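Local coordinates for N-acetylmuramoyl-L-alanine amidase (Mycolicibacterium smegmatis, PDB 7AGM), which probably cleaves the amide bond between N-acetylmuramic acid and L-alanine in peptidoglycan as a zinc-dependent hydrolase, at residues D58-V63 with V104-D109; S192-S197 with Q202-A207; I10-P15 with A92-S97. One frame throughout, in Å; residues are numbered along the deposited sequence. Where two conformers were deposited one is given.

Interaction 1. Residues D58-V63 with V104-D109; sequences DTTLRV and VSIHAD. With ZN (zinc ion), chain C.
Ile106, on strand 102-109, carries this contact by reaching toward Thr59, Thr60 and Val63 on helix 52-69. Its CB lies 3.8 Å from Thr60 OG1, and CG1 runs on past the same oxygen, the two side chains sliding by each other in opposite directions. At CB the shorter branch turns to the other threonine, where Ile106 CG2 makes a loose approach of 4.4 Å to Thr59 CG2. The longer branch is fully extended (chi2 179°), which carries the methyl CD1 farthest from the strand. There Ile106 CD1 comes to 3.4 Å from Thr60 OG1 and meets Val63 CG2 tip to tip at 4.1 Å. Thr60 OG1, though buried against the aliphatic chain of Ile106, sits beside its own backbone N and is hydrogen-bonded to the carbonyl of Thr56, one turn back. Thr59 OG1 is bonded to Phe55 O in the same way; Thr59 therefore offers the strand its methyl CG2, whereas Thr60 turns an oxygen already satisfied within the helix. The segment axes pass 9.3 Å apart and run at 145°, closer to antiparallel than to crossed.

One residue farther along the strand, His107 binds zinc through ND1 at 2.0 Å. His17 and Glu52 supply the other protein ligands, and three waters complete the shell. One of these waters donates a hydrogen bond of 2.8 Å to Ala108 O, while Ala108 N is bonded to the Glu52 carboxylate, tying the strand's backbone into the second shell. A helix packed on a central strand whose C-terminal end presents a metal ligand is the layout of the zinc site in the Amidase_3 family.

Interaction 2. Residues S192-S197 with Q202-A207; sequences SALMKS and QKYADA
The carbonyl oxygen of Leu194 is gripped twice by Ser197, from the backbone N at 3.1 Å and, in the conformer given, from OG at 2.9 Å. Both donors approach from the same face of the carbonyl plane, and the hydroxyl is tilted 30° out of it. Ser197 is also the N-cap of the following helix, its OG being hydrogen-bonded to Gly200 N, so in this conformer the hydroxyl bridges the end of helix 189-196 and the start of helix 198-219. The two helices follow each other with hardly any linker and their short segments stand at 88°, an arrangement of the alpha-alpha corner kind.

Inside the bend the Tyr204 side chain fills the angle. Leu194 crosses it at about a right angle: Leu194 CB lies 4.0 Å from Tyr204 CE2, and the branch methyl CD1 of Leu194 comes to 3.7 Å from Tyr204 OH. The same ring carbon, Tyr204 CE2, is met by Met195 CG at 3.9 Å; beyond CG the methionine is extended, which brings its methyl group toward the phenol oxygen. The other methyl of Leu194, CD2, leans on Lys203 CD at 4.1 Å. Phe55 of helix 52-69 meets the Tyr204 ring with its plane nearly perpendicular. Along helix 198-219, Gln202 NE2 donates to Asp206 OD1 at 2.9 Å, from above the carboxylate plane.

Interaction 3. Residues I10-P15 with A92-S97; sequences IVFLDP and AAMANS
Phe12 lays one face of its ring against helix 88-98, with Ala95 as the main partner and Met94 beside it. Ala95 CA stands 3.8 Å above the ring plane, over its centre, so the aromatic face rests on the helix backbone itself as well as on a side chain. The methyl group of Ala95 adds a CH-pi contact: its CB is 4.0 Å from the ring centroid and 29° off the normal, displaced toward the Phe12 CD2 side, where CB and CD2 are 3.6 Å apart. Because alanine is so small, strand and helix come close, with Phe12 CA and Ala95 CA at 5.9 Å. The aromatic side chain has CG anti to its own N (chi1 -174°), and its far end reaches Met94, whose CB lies 3.7 Å from Phe12 CZ. The two side chains cross at about a right angle.

Leu13 and Pro15 touch helix 52-69, whereas Phe12 faces helix 88-98, so strand 10-15 is covered by a helix on each side. Asp14 adds a polar tie, its OD1 forming a salt bridge with Arg91 of helix 88-98. That helix connects the parallel strands 73-76 and 102-109, which flank strand 10-15 in the sheet; Phe12 thus packs beneath the helix of a beta-alpha-beta crossover in an alpha/beta sandwich.

In the fold
Interaction 1 lies between the other two, its centre about 10 Å from that of interaction 2 and about 13 Å from that of interaction 3, whereas the centres of 2 and 3 are about 22 Å apart. Arg62 NH1 and Gln202 OE1, probably hydrogen-bonded at 2.9 Å, join interactions 1 and 2, and Ala108 CB packs against Met195 CE at 3.7 Å. Between interactions 1 and 3, a hydrogen bond between Ser105 OG and Asp14 OD2 (2.8 Å) links the neighbouring strands. The zinc is bound within interaction 1 by His107; the Met195 side chain of interaction 2 stays about 10 Å from the metal.

Interaction 1. Residues D58-V63 with V104-D109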
ATOM      1  N   ASP A  58      -5.481   5.895  -8.843  1.00 14.99           N
ATOM      2  CA  ASP A  58      -6.769   6.530  -8.585  1.00 15.03           C
ATOM      3  C   ASP A  58      -7.245   6.274  -7.156  1.00 14.01           C
ATOM      4  O   ASP A  58      -7.766   7.184  -6.496  1.00 15.26           O
ATOM      5  CB  ASP A  58      -7.802   6.080  -9.612  1.00 16.59           C
ATOM      6  CG  ASP A  58      -9.087   6.859  -9.495  1.00 18.97           C
ATOM      7  OD1 ASP A  58      -9.083   8.042  -9.885  1.00 21.08           O
ATOM      8  OD2 ASP A  58     -10.084   6.301  -8.994  1.00 20.09           O
ATOM      9  N   THR A  59      -7.037   5.058  -6.645  1.00 14.71           N
ATOM     10  CA  THR A  59      -7.413   4.771  -5.264  1.00 14.65           C
ATOM     11  C   THR A  59      -6.635   5.652  -4.293  1.00 14.49           C
ATOM     12  O   THR A  59      -7.205   6.183  -3.329  1.00 14.71           O
ATOM     13  CB  THR A  59      -7.185   3.287  -4.963  1.00 14.49           C
ATOM     14  OG1 THR A  59      -7.956   2.500  -5.876  1.00 15.52           O
ATOM     15  CG2 THR A  59      -7.611   2.937  -3.543  1.00 14.61           C
ATOM     16  N   THR A  60      -5.344   5.865  -4.564  1.00 14.82           N
ATOM     17  CA  THR A  60      -4.534   6.688  -3.670  1.00 15.35           C
ATOM     18  C   THR A  60      -4.980   8.147  -3.704  1.00 14.94           C
ATOM     19  O   THR A  60      -4.986   8.818  -2.663  1.00 14.91           O
ATOM     20  CB  THR A  60      -3.041   6.539  -3.983  1.00 15.66           C
ATOM     21  OG1 THR A  60      -2.647   5.162  -3.834  1.00 16.09           O
ATOM     22  CG2 THR A  60      -2.211   7.384  -3.015  1.00 17.12           C
ATOM     23  N   LEU A  61      -5.399   8.647  -4.879  1.00 14.62           N
ATOM     24  CA  LEU A  61      -5.915  10.014  -4.953  1.00 15.07           C
ATOM     25  C   LEU A  61      -7.149  10.176  -4.075  1.00 14.22           C
ATOM     26  O   LEU A  61      -7.341  11.218  -3.436  1.00 14.77           O
ATOM     27  CB  LEU A  61      -6.256  10.364  -6.403  1.00 16.79           C
ATOM     28  CG  LEU A  61      -5.071  10.535  -7.354  1.00 19.33           C
ATOM     29  CD1 LEU A  61      -5.562  10.853  -8.762  1.00 20.21           C
ATOM     30  CD2 LEU A  61      -4.126  11.631  -6.852  1.00 21.44           C
ATOM     31  N   ARG A  62      -8.010   9.161  -4.053  1.00 14.31           N
ATOM     32  CA  ARG A  62      -9.193   9.201  -3.205  1.00 14.43           C
ATOM     33  C   ARG A  62      -8.812   9.161  -1.733  1.00 14.15           C
ATOM     34  O   ARG A  62      -9.389   9.900  -0.925  1.00 15.16           O
ATOM     35  CB  ARG A  62     -10.129   8.059  -3.583  1.00 15.09           C
ATOM     36  CG  ARG A  62     -10.690   8.233  -4.995  1.00 15.29           C
ATOM     37  CD  ARG A  62     -11.378   6.976  -5.506  1.00 15.85           C
ATOM     38  NE  ARG A  62     -11.745   7.100  -6.919  1.00 17.00           N
ATOM     39  CZ  ARG A  62     -12.892   7.607  -7.358  1.00 18.26           C
ATOM     40  NH1 ARG A  62     -13.808   8.038  -6.501  1.00 18.62           N
ATOM     41  NH2 ARG A  62     -13.123   7.680  -8.662  1.00 19.70           N
ATOM     42  N   VAL A  63      -7.830   8.325  -1.369  1.00 14.16           N
ATOM     43  CA  VAL A  63      -7.333   8.311   0.005  1.00 14.15           C
ATOM     44  C   VAL A  63      -6.794   9.684   0.388  1.00 15.12           C
ATOM     45  O   VAL A  63      -7.101  10.213   1.462  1.00 15.90           O
ATOM     46  CB  VAL A  63      -6.263   7.214   0.185  1.00 13.20           C
ATOM     47  CG1 VAL A  63      -5.534   7.375   1.528  1.00 13.91           C
ATOM     48  CG2 VAL A  63      -6.884   5.814   0.073  1.00 12.77           C
ATOM     49  N   VAL A 104       1.664   4.263   3.887  1.00 11.71           N
ATOM     50  CA  VAL A 104       0.823   3.230   3.281  1.00 12.31           C
ATOM     51  C   VAL A 104       1.179   3.106   1.808  1.00 12.36           C
ATOM     52  O   VAL A 104       1.075   4.085   1.059  1.00 13.59           O
ATOM     53  CB  VAL A 104      -0.685   3.497   3.452  1.00 13.28           C
ATOM     54  CG1 VAL A 104      -1.497   2.354   2.835  1.00 14.31           C
ATOM     55  CG2 VAL A 104      -1.041   3.682   4.918  1.00 14.96           C
ATOM     56  N   SER A 105       1.562   1.900   1.388  1.00 12.64           N
ATOM     57  CA  SER A 105       1.740   1.579  -0.018  1.00 13.37           C
ATOM     58  C   SER A 105       0.518   0.796  -0.471  1.00 12.92           C
ATOM     59  O   SER A 105       0.049  -0.094   0.241  1.00 13.89           O
ATOM     60  CB  SER A 105       3.015   0.759  -0.209  1.00 14.12           C
ATOM     61  OG  SER A 105       3.201   0.413  -1.567  1.00 14.77           O
ATOM     62  N   ILE A 106      -0.038   1.171  -1.619  1.00 13.07           N
ATOM     63  CA  ILE A 106      -1.299   0.617  -2.101  1.00 12.92           C
ATOM     64  C   ILE A 106      -1.041  -0.164  -3.381  1.00 12.89           C
ATOM     65  O   ILE A 106      -0.456   0.370  -4.336  1.00 13.58           O
ATOM     66  CB  ILE A 106      -2.357   1.716  -2.291  1.00 14.08           C
ATOM     67  CG1 ILE A 106      -2.676   2.367  -0.940  1.00 15.04           C
ATOM     68  CG2 ILE A 106      -3.613   1.130  -2.903  1.00 15.50           C
ATOM     69  CD1 ILE A 106      -3.707   3.490  -1.017  1.00 16.50           C
ATOM     70  N   HIS A 107      -1.485  -1.426  -3.400  1.00 12.78           N
ATOM     71  CA  HIS A 107      -1.193  -2.365  -4.471  1.00 13.28           C
ATOM     72  C   HIS A 107      -2.430  -3.186  -4.788  1.00 13.98           C
ATOM     73  O   HIS A 107      -3.434  -3.159  -4.065  1.00 14.63           O
ATOM     74  CB  HIS A 107      -0.063  -3.327  -4.090  1.00 12.94           C
ATOM     75  CG  HIS A 107       1.289  -2.708  -4.188  1.00 12.46           C
ATOM     76  ND1 HIS A 107       2.153  -2.981  -5.223  1.00 13.62           N
ATOM     77  CD2 HIS A 107       1.919  -1.812  -3.390  1.00 13.72           C
ATOM     78  CE1 HIS A 107       3.261  -2.281  -5.059  1.00 14.31           C
ATOM     79  NE2 HIS A 107       3.145  -1.565  -3.953  1.00 13.69           N
ATOM     80  N   ALA A 108      -2.324  -3.952  -5.872  1.00 15.25           N
ATOM     81  CA  ALA A 108      -3.269  -5.014  -6.183  1.00 16.18           C
ATOM     82  C   ALA A 108      -2.492  -6.223  -6.678  1.00 17.81           C
ATOM     83  O   ALA A 108      -1.430  -6.089  -7.292  1.00 19.07           O
ATOM     84  CB  ALA A 108      -4.305  -4.596  -7.233  1.00 16.99           C
ATOM     85  N   ASP A 109      -3.039  -7.402  -6.416  1.00 18.36           N
ATOM     86  CA  ASP A 109      -2.310  -8.653  -6.503  1.00 19.40           C
ATOM     87  C   ASP A 109      -2.719  -9.454  -7.731  1.00 19.57           C
ATOM     88  O   ASP A 109      -3.750  -9.203  -8.366  1.00 18.30           O
ATOM     89  CB  ASP A 109      -2.602  -9.491  -5.255  1.00 21.70           C
ATOM     90  CG  ASP A 109      -1.536 -10.516  -4.972  1.00 32.90           C
ATOM     91  OD1 ASP A 109      -0.412 -10.397  -5.517  1.00 25.80           O
ATOM     92  OD2 ASP A 109      -1.837 -11.445  -4.197  1.00 27.63           O
TER
HETATM   93 ZN    ZN C 301       1.996  -4.240  -6.819  0.86 17.59          ZN
HETATM   94  O   HOH W   1       1.085  -5.966  -6.113  1.00 21.69           O
HETATM   95  O   HOH W   2       2.488  -5.935  -8.038  1.00 45.81           O
HETATM   96  O   HOH W   3       3.865  -5.266  -6.170  1.00 25.69           O

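Interaction 2. Residues S192-S197 with Q202-A207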
ATOM      1  N   SER A 192     -11.602  -7.659  -9.606  1.00 16.13           N
ATOM      2  CA  SER A 192     -11.330  -6.892 -10.818  1.00 17.93           C
ATOM      3  C   SER A 192     -12.486  -5.961 -11.169  1.00 17.71           C
ATOM      4  O   SER A 192     -12.257  -4.807 -11.547  1.00 18.36           O
ATOM      5  CB  SER A 192     -10.982  -7.815 -11.986  1.00 19.54           C
ATOM      6  OG  SER A 192     -12.074  -8.631 -12.339  1.00 20.50           O
ATOM      7  N   ALA A 193     -13.734  -6.435 -11.051  1.00 16.74           N
ATOM      8  CA  ALA A 193     -14.872  -5.559 -11.328  1.00 16.11           C
ATOM      9  C   ALA A 193     -14.913  -4.379 -10.369  1.00 16.17           C
ATOM     10  O   ALA A 193     -15.186  -3.247 -10.783  1.00 17.15           O
ATOM     11  CB  ALA A 193     -16.186  -6.334 -11.273  1.00 15.93           C
ATOM     12  N   LEU A 194     -14.637  -4.617  -9.082  1.00 16.47           N
ATOM     13  CA  LEU A 194     -14.568  -3.512  -8.127  1.00 16.71           C
ATOM     14  C   LEU A 194     -13.470  -2.528  -8.505  1.00 17.32           C
ATOM     15  O   LEU A 194     -13.675  -1.310  -8.482  1.00 18.03           O
ATOM     16  CB  LEU A 194     -14.312  -4.050  -6.720  1.00 17.54           C
ATOM     17  CG  LEU A 194     -15.504  -4.643  -5.979  1.00 17.84           C
ATOM     18  CD1 LEU A 194     -15.011  -5.388  -4.731  1.00 17.94           C
ATOM     19  CD2 LEU A 194     -16.515  -3.563  -5.596  1.00 18.66           C
ATOM     20  N   MET A 195     -12.288  -3.047  -8.850  1.00 17.07           N
ATOM     21  CA  MET A 195     -11.136  -2.195  -9.126  1.00 17.40           C
ATOM     22  C   MET A 195     -11.341  -1.330 -10.360  1.00 17.82           C
ATOM     23  O   MET A 195     -10.817  -0.213 -10.426  1.00 18.98           O
ATOM     24  CB  MET A 195      -9.897  -3.061  -9.296  1.00 18.29           C
ATOM     25  CG  MET A 195      -9.438  -3.642  -7.983  1.00 18.56           C
ATOM     26  SD  MET A 195      -8.242  -4.957  -8.204  1.00 19.11           S
ATOM     27  CE  MET A 195      -7.821  -5.252  -6.494  1.00 19.71           C
ATOM     28  N   LYS A 196     -12.073  -1.838 -11.351  1.00 17.12           N
ATOM     29  CA  LYS A 196     -12.341  -1.091 -12.571  1.00 18.10           C
ATOM     30  C   LYS A 196     -13.385   0.002 -12.392  1.00 19.17           C
ATOM     31  O   LYS A 196     -13.547   0.830 -13.296  1.00 21.48           O
ATOM     32  CB  LYS A 196     -12.843  -2.048 -13.647  1.00 19.54           C
ATOM     33  CG  LYS A 196     -11.828  -3.032 -14.166  1.00 21.92           C
ATOM     34  CD  LYS A 196     -12.559  -3.995 -15.081  1.00 24.85           C
ATOM     35  CE  LYS A 196     -11.656  -4.973 -15.751  1.00 27.30           C
ATOM     36  NZ  LYS A 196     -12.466  -5.779 -16.707  1.00 26.01           N
ATOM     37  N   SER A 197     -14.102   0.023 -11.267  1.00 19.14           N
ATOM     38  CA  SER A 197     -15.176   0.991 -11.106  0.60 19.05           C
ATOM     39  C   SER A 197     -14.761   2.117 -10.170  1.00 19.34           C
ATOM     40  O   SER A 197     -14.094   1.885  -9.149  1.00 18.83           O
ATOM     41  CB  SER A 197     -16.433   0.323 -10.549  0.60 19.16           C
ATOM     42  OG  SER A 197     -16.219  -0.160  -9.240  0.60 18.25           O
ATOM     43  N   GLN A 202     -13.404   3.954  -4.686  1.00 15.92           N
ATOM     44  CA  GLN A 202     -13.785   4.742  -3.517  1.00 15.16           C
ATOM     45  C   GLN A 202     -14.041   3.848  -2.309  1.00 15.42           C
ATOM     46  O   GLN A 202     -13.714   4.219  -1.176  1.00 15.65           O
ATOM     47  CB  GLN A 202     -15.023   5.587  -3.829  1.00 15.36           C
ATOM     48  CG  GLN A 202     -15.342   6.615  -2.752  1.00 16.27           C
ATOM     49  CD  GLN A 202     -14.273   7.684  -2.640  1.00 17.75           C
ATOM     50  OE1 GLN A 202     -13.828   8.240  -3.646  1.00 19.08           O
ATOM     51  NE2 GLN A 202     -13.847   7.973  -1.410  1.00 18.77           N
ATOM     52  N   LYS A 203     -14.623   2.666  -2.540  1.00 16.60           N
ATOM     53  CA  LYS A 203     -14.871   1.707  -1.466  1.00 17.59           C
ATOM     54  C   LYS A 203     -13.563   1.277  -0.814  1.00 16.48           C
ATOM     55  O   LYS A 203     -13.430   1.291   0.418  1.00 17.57           O
ATOM     56  CB  LYS A 203     -15.621   0.506  -2.052  1.00 21.71           C
ATOM     57  CG  LYS A 203     -15.947  -0.640  -1.099  1.00 26.32           C
ATOM     58  CD  LYS A 203     -16.386  -1.869  -1.907  1.00 28.92           C
ATOM     59  CE  LYS A 203     -16.726  -3.063  -1.032  1.00 30.69           C
ATOM     60  NZ  LYS A 203     -17.860  -2.755  -0.122  1.00 38.23           N
ATOM     61  N   TYR A 204     -12.573   0.905  -1.631  1.00 15.34           N
ATOM     62  CA  TYR A 204     -11.260   0.579  -1.081  1.00 14.26           C
ATOM     63  C   TYR A 204     -10.652   1.773  -0.355  1.00 14.39           C
ATOM     64  O   TYR A 204     -10.085   1.629   0.735  1.00 14.52           O
ATOM     65  CB  TYR A 204     -10.318   0.122  -2.195  1.00 14.58           C
ATOM     66  CG  TYR A 204     -10.593  -1.261  -2.746  1.00 15.21           C
ATOM     67  CD1 TYR A 204     -10.493  -2.394  -1.934  1.00 15.24           C
ATOM     68  CD2 TYR A 204     -10.927  -1.440  -4.083  1.00 16.27           C
ATOM     69  CE1 TYR A 204     -10.731  -3.666  -2.443  1.00 15.64           C
ATOM     70  CE2 TYR A 204     -11.164  -2.689  -4.600  1.00 16.50           C
ATOM     71  CZ  TYR A 204     -11.074  -3.805  -3.783  1.00 15.97           C
ATOM     72  OH  TYR A 204     -11.307  -5.052  -4.329  1.00 16.72           O
ATOM     73  N   ALA A 205     -10.743   2.960  -0.956  1.00 14.33           N
ATOM     74  CA  ALA A 205     -10.146   4.144  -0.343  1.00 13.71           C
ATOM     75  C   ALA A 205     -10.769   4.452   1.011  1.00 14.74           C
ATOM     76  O   ALA A 205     -10.051   4.746   1.974  1.00 14.39           O
ATOM     77  CB  ALA A 205     -10.271   5.352  -1.277  1.00 13.88           C
ATOM     78  N   ASP A 206     -12.102   4.369   1.110  1.00 15.61           N
ATOM     79  CA  ASP A 206     -12.778   4.673   2.369  1.00 16.10           C
ATOM     80  C   ASP A 206     -12.306   3.740   3.476  1.00 15.33           C
ATOM     81  O   ASP A 206     -12.106   4.169   4.616  1.00 15.63           O
ATOM     82  CB  ASP A 206     -14.294   4.538   2.205  1.00 18.47           C
ATOM     83  CG  ASP A 206     -14.905   5.641   1.365  1.00 20.87           C
ATOM     84  OD1 ASP A 206     -14.260   6.685   1.151  1.00 20.65           O
ATOM     85  OD2 ASP A 206     -16.059   5.458   0.932  1.00 22.84           O
ATOM     86  N   ALA A 207     -12.133   2.455   3.155  1.00 14.91           N
ATOM     87  CA  ALA A 207     -11.674   1.493   4.153  1.00 15.05           C
ATOM     88  C   ALA A 207     -10.229   1.761   4.551  1.00 15.39           C
ATOM     89  O   ALA A 207      -9.876   1.691   5.738  1.00 15.83           O
ATOM     90  CB  ALA A 207     -11.819   0.079   3.589  1.00 16.05           C
TER

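Interaction 3. Residues I10-P15 with A92-S97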
ATOM      1  N   ILE A  10       1.317  13.272   9.701  1.00 14.02           N
ATOM      2  CA  ILE A  10       1.900  13.159   8.365  1.00 13.51           C
ATOM      3  C   ILE A  10       1.774  11.726   7.867  1.00 13.12           C
ATOM      4  O   ILE A  10       2.231  10.790   8.533  1.00 13.68           O
ATOM      5  CB  ILE A  10       3.376  13.592   8.364  1.00 14.15           C
ATOM      6  CG1 ILE A  10       3.526  15.005   8.932  1.00 16.01           C
ATOM      7  CG2 ILE A  10       3.954  13.482   6.976  1.00 15.19           C
ATOM      8  CD1 ILE A  10       4.935  15.314   9.357  1.00 17.74           C
ATOM      9  N   VAL A  11       1.186  11.559   6.684  1.00 12.32           N
ATOM     10  CA  VAL A  11       1.046  10.260   6.038  1.00 13.12           C
ATOM     11  C   VAL A  11       1.724  10.315   4.676  1.00 12.75           C
ATOM     12  O   VAL A  11       1.433  11.207   3.864  1.00 13.21           O
ATOM     13  CB  VAL A  11      -0.437   9.868   5.875  1.00 13.05           C
ATOM     14  CG1 VAL A  11      -0.573   8.552   5.102  1.00 14.29           C
ATOM     15  CG2 VAL A  11      -1.131   9.796   7.237  1.00 13.67           C
ATOM     16  N   PHE A  12       2.619   9.363   4.418  1.00 11.87           N
ATOM     17  CA  PHE A  12       3.210   9.187   3.096  1.00 12.31           C
ATOM     18  C   PHE A  12       2.446   8.096   2.357  1.00 12.08           C
ATOM     19  O   PHE A  12       2.290   6.979   2.875  1.00 13.11           O
ATOM     20  CB  PHE A  12       4.688   8.813   3.209  1.00 13.85           C
ATOM     21  CG  PHE A  12       5.399   8.749   1.882  1.00 13.43           C
ATOM     22  CD1 PHE A  12       5.866   9.912   1.271  1.00 14.74           C
ATOM     23  CD2 PHE A  12       5.610   7.533   1.241  1.00 13.83           C
ATOM     24  CE1 PHE A  12       6.526   9.856   0.044  1.00 16.06           C
ATOM     25  CE2 PHE A  12       6.274   7.476   0.027  1.00 16.04           C
ATOM     26  CZ  PHE A  12       6.732   8.644  -0.578  1.00 16.04           C
ATOM     27  N   LEU A  13       1.959   8.425   1.155  1.00 12.30           N
ATOM     28  CA  LEU A  13       1.149   7.527   0.339  1.00 12.90           C
ATOM     29  C   LEU A  13       1.947   7.085  -0.876  1.00 13.24           C
ATOM     30  O   LEU A  13       2.527   7.917  -1.581  1.00 14.95           O
ATOM     31  CB  LEU A  13      -0.137   8.226  -0.113  1.00 13.29           C
ATOM     32  CG  LEU A  13      -1.097   8.615   1.013  1.00 13.92           C
ATOM     33  CD1 LEU A  13      -2.197   9.527   0.473  1.00 15.42           C
ATOM     34  CD2 LEU A  13      -1.687   7.366   1.679  1.00 15.11           C
ATOM     35  N   ASP A  14       1.959   5.777  -1.131  1.00 12.88           N
ATOM     36  CA  ASP A  14       2.733   5.186  -2.223  1.00 13.71           C
ATOM     37  C   ASP A  14       1.835   4.343  -3.118  1.00 14.57           C
ATOM     38  O   ASP A  14       1.625   3.147  -2.865  1.00 15.08           O
ATOM     39  CB  ASP A  14       3.895   4.357  -1.677  1.00 14.12           C
ATOM     40  CG  ASP A  14       4.587   3.546  -2.754  1.00 17.19           C
ATOM     41  OD1 ASP A  14       4.739   4.063  -3.882  1.00 20.14           O
ATOM     42  OD2 ASP A  14       4.984   2.393  -2.466  1.00 17.26           O
ATOM     43  N   PRO A  15       1.303   4.925  -4.192  1.00 15.06           N
ATOM     44  CA  PRO A  15       0.572   4.109  -5.176  1.00 14.15           C
ATOM     45  C   PRO A  15       1.553   3.259  -5.967  1.00 13.83           C
ATOM     46  O   PRO A  15       2.426   3.779  -6.669  1.00 14.47           O
ATOM     47  CB  PRO A  15      -0.135   5.148  -6.056  1.00 15.10           C
ATOM     48  CG  PRO A  15       0.652   6.417  -5.884  1.00 16.40           C
ATOM     49  CD  PRO A  15       1.368   6.354  -4.552  1.00 16.12           C
ATOM     50  N   ALA A  92      11.071   4.124  -0.409  1.00 16.47           N
ATOM     51  CA  ALA A  92      11.332   4.076   1.030  1.00 16.53           C
ATOM     52  C   ALA A  92      12.129   5.291   1.494  1.00 15.54           C
ATOM     53  O   ALA A  92      11.826   5.871   2.545  1.00 15.42           O
ATOM     54  CB  ALA A  92      12.035   2.773   1.425  1.00 17.06           C
ATOM     55  N   ALA A  93      13.126   5.714   0.709  1.00 16.37           N
ATOM     56  CA  ALA A  93      13.914   6.891   1.078  1.00 16.19           C
ATOM     57  C   ALA A  93      13.055   8.154   1.122  1.00 16.05           C
ATOM     58  O   ALA A  93      13.201   8.980   2.032  1.00 15.97           O
ATOM     59  CB  ALA A  93      15.087   7.066   0.114  1.00 17.16           C
ATOM     60  N   MET A  94      12.146   8.313   0.158  1.00 15.82           N
ATOM     61  CA  MET A  94      11.229   9.452   0.176  1.00 16.30           C
ATOM     62  C   MET A  94      10.363   9.433   1.426  1.00 14.48           C
ATOM     63  O   MET A  94      10.172  10.468   2.074  1.00 15.33           O
ATOM     64  CB  MET A  94      10.340   9.421  -1.063  1.00 18.82           C
ATOM     65  CG  MET A  94      11.071   9.681  -2.359  1.00 21.48           C
ATOM     66  SD  MET A  94       9.965   9.374  -3.763  1.00 26.53           S
ATOM     67  CE  MET A  94       8.889  10.808  -3.663  1.00 33.73           C
ATOM     68  N   ALA A  95       9.848   8.259   1.797  1.00 13.95           N
ATOM     69  CA  ALA A  95       9.053   8.159   3.014  1.00 14.35           C
ATOM     70  C   ALA A  95       9.882   8.532   4.233  1.00 14.11           C
ATOM     71  O   ALA A  95       9.457   9.335   5.069  1.00 14.47           O
ATOM     72  CB  ALA A  95       8.506   6.740   3.168  1.00 14.34           C
ATOM     73  N   ASN A  96      11.093   7.980   4.329  1.00 14.28           N
ATOM     74  CA  ASN A  96      11.926   8.219   5.505  1.00 14.73           C
ATOM     75  C   ASN A  96      12.324   9.688   5.626  1.00 14.97           C
ATOM     76  O   ASN A  96      12.412  10.220   6.742  1.00 15.28           O
ATOM     77  CB  ASN A  96      13.167   7.323   5.475  1.00 14.07           C
ATOM     78  CG  ASN A  96      12.841   5.864   5.761  1.00 14.14           C
ATOM     79  OD1 ASN A  96      11.887   5.561   6.479  1.00 15.24           O
ATOM     80  ND2 ASN A  96      13.631   4.952   5.201  1.00 15.51           N
ATOM     81  N   SER A  97      12.570  10.362   4.494  1.00 16.17           N
ATOM     82  CA  SER A  97      12.934  11.782   4.528  1.00 16.86           C
ATOM     83  C   SER A  97      11.845  12.633   5.162  1.00 15.72           C
ATOM     84  O   SER A  97      12.126  13.723   5.683  1.00 15.24           O
ATOM     85  CB  SER A  97      13.187  12.301   3.108  1.00 19.45           C
ATOM     86  OG  SER A  97      14.274  11.638   2.497  1.00 23.58           O
TER